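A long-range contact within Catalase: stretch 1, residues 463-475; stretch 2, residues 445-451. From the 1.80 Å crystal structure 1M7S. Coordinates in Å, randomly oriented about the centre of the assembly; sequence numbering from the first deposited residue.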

# COMPACT_ATOMS: atom_id res chain seq x y z
N ARG A 463 -31.08 40.95 0.75
CA ARG A 463 -30.13 41.31 -0.31
C ARG A 463 -29.63 40.05 -0.98
O ARG A 463 -29.46 40.06 -2.19
CB ARG A 463 -28.98 42.12 0.27
CG ARG A 463 -29.45 43.48 0.87
CD ARG A 463 -28.25 44.16 1.54
NE ARG A 463 -27.27 44.63 0.59
CZ ARG A 463 -26.11 45.25 0.80
NH1 ARG A 463 -25.72 45.54 2.04
NH2 ARG A 463 -25.34 45.61 -0.23
N VAL A 464 -29.28 39.02 -0.19
CA VAL A 464 -28.81 37.80 -0.90
C VAL A 464 -29.95 37.21 -1.73
O VAL A 464 -29.69 36.76 -2.83
CB VAL A 464 -28.32 36.73 0.07
CG1 VAL A 464 -27.84 35.50 -0.66
CG2 VAL A 464 -27.20 37.39 0.89
N ALA A 465 -31.19 37.28 -1.24
CA ALA A 465 -32.34 36.82 -2.04
C ALA A 465 -32.46 37.55 -3.38
O ALA A 465 -32.92 36.93 -4.37
CB ALA A 465 -33.62 37.02 -1.25
N GLU A 466 -32.18 38.84 -3.48
CA GLU A 466 -32.25 39.56 -4.74
C GLU A 466 -31.16 39.06 -5.71
O GLU A 466 -31.41 38.78 -6.87
CB GLU A 466 -32.08 41.06 -4.54
N VAL A 467 -29.92 38.95 -5.22
CA VAL A 467 -28.82 38.47 -6.08
C VAL A 467 -29.06 37.04 -6.52
O VAL A 467 -28.84 36.66 -7.70
CB VAL A 467 -27.49 38.58 -5.30
CG1 VAL A 467 -26.34 38.06 -6.16
CG2 VAL A 467 -27.22 40.01 -4.89
N ALA A 468 -29.54 36.15 -5.65
CA ALA A 468 -29.73 34.74 -5.94
C ALA A 468 -31.05 34.49 -6.66
O ALA A 468 -31.31 33.34 -6.96
CB ALA A 468 -29.72 33.87 -4.69
N LYS A 469 -31.87 35.51 -6.79
CA LYS A 469 -33.18 35.35 -7.43
C LYS A 469 -34.06 34.36 -6.68
O LYS A 469 -34.73 33.53 -7.28
CB LYS A 469 -33.04 34.93 -8.89
CG LYS A 469 -32.10 35.73 -9.75
CD LYS A 469 -32.34 37.22 -9.78
CE LYS A 469 -31.29 37.95 -10.60
NZ LYS A 469 -30.78 37.12 -11.75
N GLY A 470 -34.16 34.48 -5.36
CA GLY A 470 -35.08 33.66 -4.58
C GLY A 470 -36.40 34.40 -4.48
O GLY A 470 -36.50 35.52 -4.98
N ASP A 471 -37.40 33.80 -3.88
CA ASP A 471 -38.75 34.35 -3.75
C ASP A 471 -38.89 34.94 -2.36
O ASP A 471 -39.08 34.15 -1.43
CB ASP A 471 -39.71 33.17 -3.96
CG ASP A 471 -41.16 33.47 -3.65
OD1 ASP A 471 -42.00 32.52 -3.58
OD2 ASP A 471 -41.48 34.66 -3.44
N LEU A 472 -38.77 36.24 -2.20
CA LEU A 472 -38.81 36.90 -0.91
C LEU A 472 -39.99 36.60 -0.02
O LEU A 472 -39.84 36.36 1.20
CB LEU A 472 -38.63 38.43 -1.08
CG LEU A 472 -38.43 39.21 0.23
CD1 LEU A 472 -37.17 38.73 0.97
CD2 LEU A 472 -38.36 40.71 -0.03
N SER A 473 -41.20 36.56 -0.59
CA SER A 473 -42.37 36.25 0.23
C SER A 473 -42.26 34.85 0.81
O SER A 473 -42.61 34.63 1.98
CB SER A 473 -43.65 36.48 -0.60
OG SER A 473 -43.78 35.39 -1.52
N LYS A 474 -41.75 33.87 0.08
CA LYS A 474 -41.55 32.52 0.59
C LYS A 474 -40.42 32.54 1.64
O LYS A 474 -40.54 31.90 2.70
CB LYS A 474 -41.22 31.53 -0.51
CG LYS A 474 -40.98 30.11 -0.05
CD LYS A 474 -42.25 29.36 0.29
CE LYS A 474 -41.93 27.95 0.73
NZ LYS A 474 -42.85 27.36 1.73
N VAL A 475 -39.39 33.35 1.34
CA VAL A 475 -38.30 33.45 2.34
C VAL A 475 -38.84 33.97 3.66
O VAL A 475 -38.52 33.46 4.74
CB VAL A 475 -37.19 34.38 1.82
CG1 VAL A 475 -36.13 34.72 2.85
CG2 VAL A 475 -36.57 33.75 0.58
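Stretch 2 (445-451) SKNIMLS

Stretch 2 is helical from Ser445 to Ser451 and continues as helix beyond both ends. Phi runs from -55° to -71° and psi from -36° to -48°, apart from -27° at Asn447, and the i to i+4 bonds are regular: Met449 N to Ser445 O at 2.9 Å, Leu450 N to Lys446 O at 3.0 Å and Ser451 N to Asn447 O at 3.0 Å. This helix packs against two helices and the turn that joins them. Two features fix its direction. Lys446, near the start of the stretch, reaches the carbonyl of Ala468, whereas Ser451, at its end, lies beside Val475, with a CA to CA distance of 4.9 Å. The side facing stretch 1 is defined by the CA-to-CB bonds of Lys446, Asn447 and Leu450, all of which point toward it; that of Ile448 points away.

Leu450 has the largest covered area, 96 Å², and touches all three parts of stretch 1. With chi1 at -74° (m) and chi2 at 175° (t), it places CD2 3.7 Å from Val464 CG1 and CD1 3.7 Å from Ala465 CB, both in the first helix. Its CD1 also lies 3.7 Å from Gly470 CA in the turn, while its CB is 3.6 Å from Val475 CG2 in the second helix. Val475, which gives up 74 Å², thus closes one flank of the leucine and also meets Ser451, whose CB is 3.8 Å from Val475 O. Ser451 OG is engaged within its own helix, donating to Ile448 O at 2.7 Å.

Asn447, with 71 Å² covered, supplies the polar counterpart. Its chi1 of -70° (m) directs the amide to the start of the second helix, where Asp471 N donates to Asn447 OD1 at 3.0 Å with an N-H...O angle of 164°, close to linear. Asp471 is the N-cap residue, so this bond ties the side chain of one helix to the backbone at the beginning of another. Asp471 also accepts a bond at its side chain, from Ser473 OG to Asp471 OD2 at 3.1 Å, and its carbonyl receives Val475 N at 2.9 Å from Asp471 O.

The turn between the helices is a Schellman motif: Lys469 adopts positive phi (61/47), and Gly470 N returns to Ala465 O at 2.9 Å. Gly470 CA lies 3.5 Å from Asn447 OD1. An ideally placed CB on the glycine would point toward stretch 2 and fall 2.2 Å from Leu450 CD1 and 2.9 Å from Asn447 OD1, both clashes, so the absence of a side chain permits this close approach. Lys446 completes the contact: its NZ donates to Ala468 O at 2.9 Å, anchoring that carbonyl, and is also bonded elsewhere in the structure. Its CD lies 3.9 Å from Gly470 CA. In total the two stretches bury 454 Å², summed over both sides.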

# COMPACT_ATOMS: atom_id res chain seq x y z
N SER A 445 -34.26 24.32 -2.02
CA SER A 445 -33.10 24.53 -1.12
C SER A 445 -32.70 26.00 -1.05
O SER A 445 -32.29 26.46 0.01
CB SER A 445 -31.85 23.78 -1.63
OG SER A 445 -32.14 22.40 -1.52
N LYS A 446 -32.80 26.69 -2.18
CA LYS A 446 -32.42 28.10 -2.25
C LYS A 446 -33.30 28.94 -1.32
O LYS A 446 -32.75 29.71 -0.55
CB LYS A 446 -32.54 28.65 -3.68
CG LYS A 446 -32.24 30.12 -3.84
CD LYS A 446 -32.65 30.70 -5.18
CE LYS A 446 -31.98 30.04 -6.37
NZ LYS A 446 -32.36 30.68 -7.67
N ASN A 447 -34.64 28.79 -1.34
CA ASN A 447 -35.43 29.62 -0.44
C ASN A 447 -35.22 29.22 1.02
O ASN A 447 -35.36 30.11 1.84
CB ASN A 447 -36.92 29.59 -0.80
CG ASN A 447 -37.13 30.34 -2.12
OD1 ASN A 447 -36.54 31.37 -2.38
ND2 ASN A 447 -38.00 29.78 -2.95
N ILE A 448 -34.88 27.95 1.26
CA ILE A 448 -34.64 27.55 2.66
C ILE A 448 -33.34 28.18 3.16
O ILE A 448 -33.25 28.68 4.28
CB ILE A 448 -34.62 26.04 2.79
CG1 ILE A 448 -36.07 25.49 2.72
CG2 ILE A 448 -33.95 25.62 4.12
CD1 ILE A 448 -35.95 23.95 2.63
N MET A 449 -32.29 28.12 2.34
CA MET A 449 -31.03 28.79 2.65
C MET A 449 -31.27 30.26 2.93
O MET A 449 -30.67 30.79 3.89
CB MET A 449 -30.05 28.67 1.50
CG MET A 449 -29.33 27.31 1.42
SD MET A 449 -28.52 26.69 2.90
CE MET A 449 -27.49 28.08 3.36
N LEU A 450 -32.04 30.93 2.07
CA LEU A 450 -32.34 32.36 2.25
C LEU A 450 -33.05 32.65 3.55
O LEU A 450 -32.82 33.67 4.23
CB LEU A 450 -33.16 32.82 1.03
CG LEU A 450 -32.33 32.96 -0.26
CD1 LEU A 450 -33.24 33.31 -1.44
CD2 LEU A 450 -31.18 33.95 -0.16
N SER A 451 -33.94 31.73 3.96
CA SER A 451 -34.67 31.90 5.22
C SER A 451 -33.70 31.90 6.39
O SER A 451 -33.89 32.64 7.37
CB SER A 451 -35.78 30.85 5.39
OG SER A 451 -35.32 29.56 5.76